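Ribokinase RBSK (Mycobacterium tuberculosis, PDB 3GO6) probably catalyses the magnesium-dependent transfer of a phosphoryl group from ATP to O-5 of D-ribose, giving D-ribose 5-phosphate, and works as a homodimer. Local coordinates at residues A132-V137 with L151-A156; A161-Q166 with L186-A191; G279-L284 with A295-A300; A193-A198 with G252-N257. All coordinates share one frame; numbering follows the deposited sequence.

Contact 1. Residues A132-V137 with L151-A156; sequences AHLTPV and LEIPVA. With RIB (alpha-D-ribofuranose), chain C.
A trans chi1 (-178°) swings L134 away from its own backbone nitrogen, and I153 (chi1 58°) holds CG2 opposite its carbonyl carbon; together these torsions set the two side chains next to each other, with their ends on the same side. Their methyls meet at L134 CD2 and I153 CG2, 3.9 Å apart. The P154 ring fills the other half of the contact: its CG lies 3.3 Å from A132 O and 3.5 Å from L134 O, so two backbone carbonyls rest against one ring carbon. L134 CB and P154 CD, at 4.3 Å, add a looser apolar contact. L134 O is also hydrogen-bonded to the hydroxyl of T157. The residue before I153, E152, belongs to the ribose pocket. Extended beyond CG, it accepts a hydrogen bond from the anomeric hydroxyl of ribose, O1 to E152 OE2 at 2.5 Å, while its OE1 is hydrogen-bonded to S27 and N29; both carboxylate oxygens are thus held. P154 is the N-cap of helix 155-167, so the contact lays the loop between strands 122-127 and 146-149 against the start of this helix, with V25 of strand 21-25 touching both L134 and I153.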
loop_
_atom_site.group_PDB
_atom_site.type_symbol
_atom_site.label_atom_id
_atom_site.label_comp_id
_atom_site.label_asym_id
_atom_site.label_seq_id
_atom_site.Cartn_x
_atom_site.Cartn_y
_atom_site.Cartn_z
ATOM N N ALA A 132 -14.856 -7.351 7.653
ATOM C CA ALA A 132 -14.994 -7.489 9.108
ATOM C C ALA A 132 -16.447 -7.347 9.579
ATOM O O ALA A 132 -16.768 -7.665 10.722
ATOM C CB ALA A 132 -14.104 -6.454 9.835
ATOM N N HIS A 133 -17.321 -6.887 8.697
ATOM C CA HIS A 133 -18.730 -6.692 9.044
ATOM C C HIS A 133 -19.680 -7.624 8.305
ATOM O O HIS A 133 -20.870 -7.349 8.231
ATOM C CB HIS A 133 -19.130 -5.235 8.822
ATOM C CG HIS A 133 -18.246 -4.278 9.553
ATOM N ND1 HIS A 133 -18.279 -4.140 10.928
ATOM C CD2 HIS A 133 -17.252 -3.473 9.113
ATOM C CE1 HIS A 133 -17.365 -3.257 11.295
ATOM N NE2 HIS A 133 -16.723 -2.844 10.216
ATOM N N LEU A 134 -19.146 -8.700 7.732
ATOM C CA LEU A 134 -19.983 -9.734 7.137
ATOM C C LEU A 134 -20.705 -10.549 8.221
ATOM O O LEU A 134 -20.063 -11.239 9.016
ATOM C CB LEU A 134 -19.167 -10.672 6.229
ATOM C CG LEU A 134 -19.994 -11.766 5.536
ATOM C CD1 LEU A 134 -20.948 -11.172 4.506
ATOM C CD2 LEU A 134 -19.114 -12.849 4.892
ATOM N N THR A 135 -22.036 -10.457 8.237
ATOM C CA THR A 135 -22.875 -11.243 9.142
ATOM C C THR A 135 -23.475 -12.402 8.341
ATOM O O THR A 135 -23.483 -12.359 7.115
ATOM C CB THR A 135 -24.027 -10.396 9.781
ATOM O OG1 THR A 135 -24.837 -9.830 8.747
ATOM C CG2 THR A 135 -23.477 -9.285 10.656
ATOM N N PRO A 136 -23.947 -13.459 9.021
ATOM C CA PRO A 136 -24.428 -14.627 8.263
ATOM C C PRO A 136 -25.591 -14.327 7.287
ATOM O O PRO A 136 -26.648 -13.859 7.705
ATOM C CB PRO A 136 -24.853 -15.609 9.359
ATOM C CG PRO A 136 -24.132 -15.153 10.600
ATOM C CD PRO A 136 -24.022 -13.667 10.478
ATOM N N VAL A 137 -25.361 -14.560 5.993
ATOM C CA VAL A 137 -26.381 -14.352 4.949
ATOM C C VAL A 137 -27.218 -15.643 4.885
ATOM O O VAL A 137 -26.659 -16.737 4.717
ATOM C CB VAL A 137 -25.738 -13.979 3.560
ATOM C CG1 VAL A 137 -26.792 -13.860 2.450
ATOM C CG2 VAL A 137 -24.918 -12.670 3.650
ATOM N N LEU A 151 -10.635 -16.928 7.325
ATOM C CA LEU A 151 -10.802 -16.252 8.599
ATOM C C LEU A 151 -10.540 -14.744 8.594
ATOM O O LEU A 151 -10.306 -14.158 9.664
ATOM C CB LEU A 151 -9.972 -16.973 9.687
ATOM C CG LEU A 151 -10.064 -18.514 9.773
ATOM C CD1 LEU A 151 -9.160 -19.064 10.874
ATOM C CD2 LEU A 151 -11.499 -18.983 9.989
ATOM N N GLU A 152 -10.603 -14.095 7.422
ATOM C CA GLU A 152 -10.544 -12.619 7.401
ATOM C C GLU A 152 -11.910 -12.001 7.734
ATOM O O GLU A 152 -11.991 -10.865 8.223
ATOM C CB GLU A 152 -10.043 -12.076 6.056
ATOM C CG GLU A 152 -8.648 -12.600 5.626
ATOM C CD GLU A 152 -8.172 -11.962 4.302
ATOM O OE1 GLU A 152 -8.977 -11.263 3.617
ATOM O OE2 GLU A 152 -6.983 -12.128 3.965
ATOM N N ILE A 153 -12.973 -12.749 7.455
ATOM C CA ILE A 153 -14.318 -12.398 7.889
ATOM C C ILE A 153 -14.462 -12.825 9.383
ATOM O O ILE A 153 -13.616 -13.566 9.893
ATOM C CB ILE A 153 -15.360 -13.145 7.019
ATOM C CG1 ILE A 153 -15.146 -14.680 7.108
ATOM C CG2 ILE A 153 -15.274 -12.656 5.559
ATOM C CD1 ILE A 153 -16.299 -15.526 6.533
ATOM N N PRO A 154 -15.528 -12.367 10.077
ATOM C CA PRO A 154 -15.739 -12.812 11.465
ATOM C C PRO A 154 -15.769 -14.339 11.574
ATOM O O PRO A 154 -16.440 -15.005 10.780
ATOM C CB PRO A 154 -17.113 -12.224 11.816
ATOM C CG PRO A 154 -17.207 -10.970 10.936
ATOM C CD PRO A 154 -16.579 -11.421 9.629
ATOM N N VAL A 155 -15.040 -14.897 12.540
ATOM C CA VAL A 155 -15.057 -16.356 12.710
ATOM C C VAL A 155 -16.484 -16.860 12.982
ATOM O O VAL A 155 -16.865 -17.929 12.513
ATOM C CB VAL A 155 -14.029 -16.868 13.764
ATOM C CG1 VAL A 155 -14.051 -18.404 13.819
ATOM C CG2 VAL A 155 -12.624 -16.413 13.383
ATOM N N ALA A 156 -17.283 -16.061 13.692
ATOM C CA ALA A 156 -18.685 -16.424 13.971
ATOM C C ALA A 156 -19.512 -16.531 12.692
ATOM O O ALA A 156 -20.462 -17.311 12.622
ATOM C CB ALA A 156 -19.317 -15.424 14.922
HETATM O O5 RIB C . -3.750 -15.029 -0.195
HETATM C C5 RIB C . -3.522 -13.724 -0.774
HETATM C C4 RIB C . -4.721 -12.816 -0.441
HETATM O O4 RIB C . -4.684 -12.522 0.970
HETATM C C3 RIB C . -4.659 -11.458 -1.119
HETATM O O3 RIB C . -5.450 -11.360 -2.330
HETATM C C2 RIB C . -5.097 -10.484 -0.042
HETATM O O2 RIB C . -6.277 -9.765 -0.419
HETATM C C1 RIB C . -5.298 -11.274 1.243
HETATM O O1 RIB C . -6.685 -11.514 1.516
#

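Contact 2. Residues A161-Q166 with L186-A191; sequences AARAAQ and LQDLAA
A162 and L189 form the tight, buried half of this helix-to-helix contact. The A162 methyl points at the facing helix, and L189, whose chi1 of -174° directs CG away from its own N, swings one branch across to it: A162 CB to L189 CD1 is 3.5 Å. The backbones come nearest at the same pair, with CA of A162 and CA of L189 7.4 Å apart, a close approach that the small alanine permits. Beneath them lies strand 171-175, where V172 touches A162 and V174 touches L189. Helices 155-167 and 183-192 are successive helices of the alpha/beta core of the PfkB-family fold, joined through that strand, and they pack side by side on one face of the central sheet. Away from the sheet the contact turns loose and polar. R163 stretches its chain from CG to NE over the gap toward D188, yet R163 NH2 stays 4.0 Å from D188 OD2, beyond a salt bridge, and the guanidinium and carboxylate planes are 33° apart. The attraction between the opposite charges is probably weak at this range. A water links the arginine to the backbone of D188: it donates to D188 O at 2.7 Å and accepts a weak bond from R163 NH2 at 3.4 Å. Farther along helix 155-167, the Q166 amide nitrogen is hydrogen-bonded to the carbonyl of I192, at the end of the other helix.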
loop_
_atom_site.group_PDB
_atom_site.type_symbol
_atom_site.label_atom_id
_atom_site.label_comp_id
_atom_site.label_asym_id
_atom_site.label_seq_id
_atom_site.Cartn_x
_atom_site.Cartn_y
_atom_site.Cartn_z
ATOM N N ALA A 161 -21.925 -20.319 8.658
ATOM C CA ALA A 161 -21.944 -20.957 7.341
ATOM C C ALA A 161 -21.646 -22.447 7.467
ATOM O O ALA A 161 -22.295 -23.278 6.817
ATOM C CB ALA A 161 -20.936 -20.297 6.409
ATOM N N ALA A 162 -20.668 -22.784 8.305
ATOM C CA ALA A 162 -20.272 -24.191 8.491
ATOM C C ALA A 162 -21.418 -25.041 9.045
ATOM O O ALA A 162 -21.660 -26.153 8.566
ATOM C CB ALA A 162 -19.048 -24.292 9.381
ATOM N N ARG A 163 -22.123 -24.512 10.044
ATOM C CA ARG A 163 -23.251 -25.238 10.658
ATOM C C ARG A 163 -24.400 -25.452 9.675
ATOM O O ARG A 163 -24.980 -26.546 9.628
ATOM C CB ARG A 163 -23.744 -24.537 11.920
ATOM C CG ARG A 163 -22.833 -24.750 13.108
ATOM C CD ARG A 163 -23.122 -23.763 14.223
ATOM N NE ARG A 163 -22.376 -24.139 15.417
ATOM C CZ ARG A 163 -22.206 -23.366 16.483
ATOM N NH1 ARG A 163 -22.726 -22.144 16.526
ATOM N NH2 ARG A 163 -21.496 -23.821 17.509
ATOM N N ALA A 164 -24.713 -24.421 8.885
ATOM C CA ALA A 164 -25.707 -24.545 7.804
ATOM C C ALA A 164 -25.279 -25.576 6.756
ATOM O O ALA A 164 -26.039 -26.488 6.425
ATOM C CB ALA A 164 -25.954 -23.203 7.158
ATOM N N ALA A 165 -24.050 -25.447 6.255
ATOM C CA ALA A 165 -23.519 -26.404 5.292
ATOM C C ALA A 165 -23.580 -27.835 5.821
ATOM O O ALA A 165 -23.980 -28.747 5.100
ATOM C CB ALA A 165 -22.071 -26.045 4.897
ATOM N N GLN A 166 -23.184 -28.033 7.074
ATOM C CA GLN A 166 -23.138 -29.386 7.621
ATOM C C GLN A 166 -24.522 -30.026 7.765
ATOM O O GLN A 166 -24.680 -31.229 7.532
ATOM C CB GLN A 166 -22.401 -29.431 8.953
ATOM C CG GLN A 166 -21.753 -30.779 9.183
ATOM C CD GLN A 166 -20.628 -30.709 10.175
ATOM O OE1 GLN A 166 -20.836 -30.305 11.317
ATOM N NE2 GLN A 166 -19.421 -31.110 9.750
ATOM N N LEU A 186 -13.238 -20.242 17.078
ATOM C CA LEU A 186 -12.323 -21.155 16.391
ATOM C C LEU A 186 -12.491 -22.569 16.902
ATOM O O LEU A 186 -12.457 -23.518 16.125
ATOM C CB LEU A 186 -10.862 -20.738 16.582
ATOM C CG LEU A 186 -10.266 -19.586 15.775
ATOM C CD1 LEU A 186 -8.821 -19.341 16.213
ATOM C CD2 LEU A 186 -10.348 -19.836 14.258
ATOM N N GLN A 187 -12.631 -22.711 18.223
ATOM C CA GLN A 187 -12.813 -24.035 18.812
ATOM C C GLN A 187 -14.106 -24.682 18.338
ATOM O O GLN A 187 -14.120 -25.870 18.037
ATOM C CB GLN A 187 -12.726 -23.975 20.336
ATOM C CG GLN A 187 -11.311 -23.732 20.829
ATOM C CD GLN A 187 -11.271 -23.199 22.244
ATOM O OE1 GLN A 187 -12.293 -22.770 22.795
ATOM N NE2 GLN A 187 -10.084 -23.200 22.835
ATOM N N ASP A 188 -15.175 -23.890 18.240
ATOM C CA ASP A 188 -16.454 -24.365 17.727
ATOM C C ASP A 188 -16.361 -24.728 16.248
ATOM O O ASP A 188 -16.928 -25.720 15.822
ATOM C CB ASP A 188 -17.566 -23.329 17.948
ATOM C CG ASP A 188 -17.928 -23.155 19.429
ATOM O OD1 ASP A 188 -17.513 -23.996 20.258
ATOM O OD2 ASP A 188 -18.618 -22.166 19.764
ATOM N N LEU A 189 -15.652 -23.914 15.465
ATOM C CA LEU A 189 -15.458 -24.242 14.047
ATOM C C LEU A 189 -14.588 -25.491 13.887
ATOM O O LEU A 189 -14.899 -26.360 13.080
ATOM C CB LEU A 189 -14.873 -23.044 13.269
ATOM C CG LEU A 189 -14.730 -23.148 11.739
ATOM C CD1 LEU A 189 -16.004 -23.608 11.054
ATOM C CD2 LEU A 189 -14.272 -21.808 11.182
ATOM N N ALA A 190 -13.515 -25.589 14.667
ATOM C CA ALA A 190 -12.608 -26.747 14.576
ATOM C C ALA A 190 -13.330 -28.072 14.887
ATOM O O ALA A 190 -13.095 -29.097 14.226
ATOM C CB ALA A 190 -11.398 -26.552 15.476
ATOM N N ALA A 191 -14.242 -28.021 15.858
ATOM C CA ALA A 191 -15.036 -29.188 16.299
ATOM C C ALA A 191 -15.807 -29.833 15.161
ATOM O O ALA A 191 -16.031 -31.045 15.170
ATOM C CB ALA A 191 -16.006 -28.779 17.439
HETATM O O HOH W 1 -19.312 -26.404 16.934
#

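Contact 3. Residues G279-L284 with A295-A300; sequences GALATL and AAAIDA
Segment 279-284, on helix 265-282, leads toward the loop that completes the magnesium site, and here it meets the C-terminal helix 295-303. A282 belongs to that metal site together with D242, A244, V285 and G287; L281, the residue before it, makes the contact. The L281 CB points at the C-terminal helix, and with CG anti to the carbonyl carbon (chi1 -69°) the side chain reaches out to put CD1 against the backbone there. Its nearest partner is a carbonyl: L281 CD1 to A297 O is 3.6 Å. The A297 methyl adds a looser apolar contact, L281 CD1 to A297 CB at 4.2 Å, and the I298 N lies 4.1 Å from L281 CD1. P293, in the loop between the two helices, touches both L281 and I298, while I298 turns its side chain to A278 and to V253 of helix 246-257. Two residues after L281, the T283 hydroxyl donates to A280 O at 2.6 Å, in the carbonyl plane and on a lone pair, and T283 N donates to the same oxygen at 3.0 Å. This pair of bonds helps to hold the T283 rotamer and the local turn; the T283 backbone is also bonded to V241 and D242. Between the two segments, L281 CD1 meets the A297 carbonyl and methyl by van der Waals contact alone, whereas a salt bridge from D299 to R274 adds a charged link between the same helices.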
loop_
_atom_site.group_PDB
_atom_site.type_symbol
_atom_site.label_atom_id
_atom_site.label_comp_id
_atom_site.label_asym_id
_atom_site.label_seq_id
_atom_site.Cartn_x
_atom_site.Cartn_y
_atom_site.Cartn_z
ATOM N N GLY A 279 -1.417 -25.090 -7.464
ATOM C CA GLY A 279 -0.618 -24.209 -6.623
ATOM C C GLY A 279 0.753 -23.921 -7.207
ATOM O O GLY A 279 1.216 -22.768 -7.199
ATOM N N ALA A 280 1.394 -24.957 -7.739
ATOM C CA ALA A 280 2.709 -24.799 -8.379
ATOM C C ALA A 280 2.623 -23.877 -9.601
ATOM O O ALA A 280 3.410 -22.923 -9.732
ATOM C CB ALA A 280 3.272 -26.173 -8.770
ATOM N N LEU A 281 1.657 -24.154 -10.475
ATOM C CA LEU A 281 1.374 -23.338 -11.654
ATOM C C LEU A 281 1.100 -21.879 -11.291
ATOM O O LEU A 281 1.486 -20.953 -12.023
ATOM C CB LEU A 281 0.160 -23.895 -12.411
ATOM C CG LEU A 281 0.292 -25.230 -13.140
ATOM C CD1 LEU A 281 -1.004 -25.579 -13.843
ATOM C CD2 LEU A 281 1.468 -25.232 -14.140
ATOM N N ALA A 282 0.419 -21.687 -10.161
ATOM C CA ALA A 282 0.075 -20.349 -9.683
ATOM C C ALA A 282 1.334 -19.538 -9.336
ATOM O O ALA A 282 1.330 -18.325 -9.439
ATOM C CB ALA A 282 -0.866 -20.461 -8.475
ATOM N N THR A 283 2.428 -20.206 -8.973
ATOM C CA THR A 283 3.671 -19.504 -8.644
ATOM C C THR A 283 4.457 -19.044 -9.883
ATOM O O THR A 283 5.452 -18.328 -9.759
ATOM C CB THR A 283 4.602 -20.358 -7.741
ATOM O OG1 THR A 283 5.130 -21.453 -8.515
ATOM C CG2 THR A 283 3.825 -20.895 -6.528
ATOM N N LEU A 284 4.017 -19.449 -11.061
ATOM C CA LEU A 284 4.706 -19.089 -12.296
ATOM C C LEU A 284 4.305 -17.703 -12.817
ATOM O O LEU A 284 4.933 -17.181 -13.756
ATOM C CB LEU A 284 4.405 -20.128 -13.370
ATOM C CG LEU A 284 4.939 -21.548 -13.155
ATOM C CD1 LEU A 284 4.371 -22.462 -14.231
ATOM C CD2 LEU A 284 6.450 -21.567 -13.215
ATOM N N ALA A 295 -8.659 -25.584 -15.830
ATOM C CA ALA A 295 -8.698 -27.017 -15.544
ATOM C C ALA A 295 -7.769 -27.806 -16.488
ATOM O O ALA A 295 -7.072 -28.736 -16.057
ATOM C CB ALA A 295 -10.119 -27.542 -15.641
ATOM N N ALA A 296 -7.763 -27.421 -17.767
ATOM C CA ALA A 296 -6.946 -28.114 -18.763
ATOM C C ALA A 296 -5.449 -27.954 -18.497
ATOM O O ALA A 296 -4.677 -28.879 -18.764
ATOM C CB ALA A 296 -7.296 -27.642 -20.159
ATOM N N ALA A 297 -5.039 -26.794 -17.971
ATOM C CA ALA A 297 -3.641 -26.577 -17.569
ATOM C C ALA A 297 -3.233 -27.465 -16.388
ATOM O O ALA A 297 -2.097 -27.949 -16.328
ATOM C CB ALA A 297 -3.378 -25.102 -17.247
ATOM N N ILE A 298 -4.157 -27.658 -15.448
ATOM C CA ILE A 298 -3.943 -28.547 -14.310
ATOM C C ILE A 298 -3.740 -29.991 -14.819
ATOM O O ILE A 298 -2.770 -30.666 -14.437
ATOM C CB ILE A 298 -5.130 -28.480 -13.306
ATOM C CG1 ILE A 298 -5.253 -27.065 -12.695
ATOM C CG2 ILE A 298 -4.979 -29.528 -12.208
ATOM C CD1 ILE A 298 -6.581 -26.835 -11.950
ATOM N N ASP A 299 -4.659 -30.440 -15.679
ATOM C CA ASP A 299 -4.566 -31.761 -16.330
ATOM C C ASP A 299 -3.222 -31.957 -17.013
ATOM O O ASP A 299 -2.557 -32.965 -16.790
ATOM C CB ASP A 299 -5.672 -31.946 -17.372
ATOM C CG ASP A 299 -7.040 -32.048 -16.764
ATOM O OD1 ASP A 299 -7.139 -32.338 -15.552
ATOM O OD2 ASP A 299 -8.027 -31.847 -17.512
ATOM N N ALA A 300 -2.842 -30.980 -17.828
ATOM C CA ALA A 300 -1.599 -31.000 -18.596
ATOM C C ALA A 300 -0.356 -31.061 -17.721
ATOM O O ALA A 300 0.611 -31.742 -18.068
ATOM C CB ALA A 300 -1.530 -29.795 -19.526
#

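Contact 4. Residues A193-A198 with G252-N257; sequences ADVVIA and GVLAAN
L254 meets I197 and V195 through one methyl, CD2, in the buried core of the protein. I197 CD1 lies 3.6 Å from L254 CD2 and I197 CG1 3.8 Å from it, the two side chains overlapping head to tail. V195 comes tip to tip instead, V195 CG1 to L254 CD2 at 4.1 Å. This is helix-on-sheet packing of the alpha/beta core of the PfkB family: strand 195-199 is an inner strand of the eight-stranded sheet, and helix 246-257 packs on one of its faces. Alternation along the strand sends V195 and I197 to this helix, while V196 turns to the other face, against W206 and A176. With chi1 at -164°, L254 stretches out from its own helix and carries its branched end to the strand. In the next shell M173 of the adjoining strand 171-175 touches V195, I197 and L254, and L272 and A275 of helix 265-282 also pack on L254. V195 also packs on V214 of strand 212-216, while I197 touches T216, predicted to take part in ATP binding. Helix 246-257 also carries G247 and D248, the latter in the ribose pocket and the predicted proton acceptor. Farther along, N257 folds back on the helix: N257 ND2 donates to V253 O at 2.8 Å with an N-H...O angle of 169°, while N257 OD1 accepts from R270.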
loop_
_atom_site.group_PDB
_atom_site.type_symbol
_atom_site.label_atom_id
_atom_site.label_comp_id
_atom_site.label_asym_id
_atom_site.label_seq_id
_atom_site.Cartn_x
_atom_site.Cartn_y
_atom_site.Cartn_z
ATOM N N ALA A 193 -15.250 -28.907 11.472
ATOM C CA ALA A 193 -14.626 -28.860 10.128
ATOM C C ALA A 193 -14.302 -30.260 9.611
ATOM O O ALA A 193 -13.726 -31.066 10.340
ATOM C CB ALA A 193 -13.343 -27.992 10.143
ATOM N N ASP A 194 -14.657 -30.529 8.359
ATOM C CA ASP A 194 -14.296 -31.755 7.670
ATOM C C ASP A 194 -12.832 -31.698 7.201
ATOM O O ASP A 194 -12.076 -32.666 7.366
ATOM C CB ASP A 194 -15.229 -32.012 6.473
ATOM C CG ASP A 194 -16.685 -32.284 6.894
ATOM O OD1 ASP A 194 -16.894 -33.072 7.845
ATOM O OD2 ASP A 194 -17.625 -31.697 6.281
ATOM N N VAL A 195 -12.455 -30.566 6.599
ATOM C CA VAL A 195 -11.138 -30.375 5.977
ATOM C C VAL A 195 -10.630 -29.028 6.442
ATOM O O VAL A 195 -11.395 -28.055 6.448
ATOM C CB VAL A 195 -11.239 -30.328 4.408
ATOM C CG1 VAL A 195 -9.851 -30.228 3.736
ATOM C CG2 VAL A 195 -11.996 -31.516 3.877
ATOM N N VAL A 196 -9.359 -28.976 6.851
ATOM C CA VAL A 196 -8.702 -27.725 7.170
ATOM C C VAL A 196 -7.448 -27.636 6.326
ATOM O O VAL A 196 -6.675 -28.605 6.245
ATOM C CB VAL A 196 -8.356 -27.570 8.670
ATOM C CG1 VAL A 196 -7.612 -26.267 8.908
ATOM C CG2 VAL A 196 -9.632 -27.570 9.493
ATOM N N ILE A 197 -7.273 -26.477 5.682
ATOM C CA ILE A 197 -6.101 -26.193 4.844
ATOM C C ILE A 197 -5.349 -25.112 5.546
ATOM O O ILE A 197 -5.923 -24.074 5.906
ATOM C CB ILE A 197 -6.511 -25.695 3.433
ATOM C CG1 ILE A 197 -7.437 -26.715 2.757
ATOM C CG2 ILE A 197 -5.266 -25.373 2.555
ATOM C CD1 ILE A 197 -8.270 -26.123 1.585
ATOM N N ALA A 198 -4.056 -25.336 5.753
ATOM C CA ALA A 198 -3.243 -24.367 6.470
ATOM C C ALA A 198 -1.781 -24.596 6.178
ATOM O O ALA A 198 -1.392 -25.717 5.893
ATOM C CB ALA A 198 -3.497 -24.466 7.966
ATOM N N GLY A 252 -8.896 -23.302 -3.521
ATOM C CA GLY A 252 -10.045 -23.271 -4.438
ATOM C C GLY A 252 -10.099 -24.523 -5.285
ATOM O O GLY A 252 -11.179 -25.095 -5.511
ATOM N N VAL A 253 -8.938 -24.959 -5.764
ATOM C CA VAL A 253 -8.866 -26.214 -6.541
ATOM C C VAL A 253 -9.193 -27.448 -5.688
ATOM O O VAL A 253 -9.861 -28.382 -6.168
ATOM C CB VAL A 253 -7.499 -26.373 -7.250
ATOM C CG1 VAL A 253 -7.376 -27.765 -7.923
ATOM C CG2 VAL A 253 -7.341 -25.266 -8.267
ATOM N N LEU A 254 -8.738 -27.455 -4.436
ATOM C CA LEU A 254 -9.092 -28.536 -3.528
ATOM C C LEU A 254 -10.617 -28.604 -3.374
ATOM O O LEU A 254 -11.217 -29.698 -3.475
ATOM C CB LEU A 254 -8.395 -28.390 -2.167
ATOM C CG LEU A 254 -8.402 -29.667 -1.320
ATOM C CD1 LEU A 254 -7.389 -30.670 -1.887
ATOM C CD2 LEU A 254 -8.082 -29.388 0.146
ATOM N N ALA A 255 -11.246 -27.449 -3.145
ATOM C CA ALA A 255 -12.713 -27.385 -3.009
ATOM C C ALA A 255 -13.428 -27.877 -4.267
ATOM O O ALA A 255 -14.461 -28.558 -4.174
ATOM C CB ALA A 255 -13.174 -25.963 -2.660
ATOM N N ALA A 256 -12.870 -27.536 -5.430
ATOM C CA ALA A 256 -13.467 -27.889 -6.720
ATOM C C ALA A 256 -13.357 -29.383 -7.052
ATOM O O ALA A 256 -14.044 -29.864 -7.973
ATOM C CB ALA A 256 -12.816 -27.077 -7.823
ATOM N N ASN A 257 -12.504 -30.102 -6.313
ATOM C CA ASN A 257 -12.221 -31.536 -6.553
ATOM C C ASN A 257 -12.510 -32.495 -5.406
ATOM O O ASN A 257 -12.400 -33.718 -5.577
ATOM C CB ASN A 257 -10.760 -31.699 -7.000
ATOM C CG ASN A 257 -10.523 -31.156 -8.386
ATOM O OD1 ASN A 257 -10.781 -31.839 -9.371
ATOM N ND2 ASN A 257 -10.065 -29.912 -8.478
#

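How the contacts relate
From the N terminus, contact 1 closes first, on a 13-residue excursion that includes strand 146-149, bringing the loop before that strand against the start of helix 155-167. Contact 2 follows on that same helix, closing the helix-strand-helix connection through strand 171-175; the two touch where L151 and V155 pack on L186. Contact 4 opens just after helix 183-192 and spans 53 residues to helix 246-257, meeting contact 2 loosely at Q166 and D194. Contact 3 closes last, folding the C-terminal helix onto helix 265-282, and it touches contact 4 through I298 and V253. All four run in series, without nesting or crossing. Contacts 1 and 3, about 30 Å apart between centres, lie on opposite sides of the chain's centre.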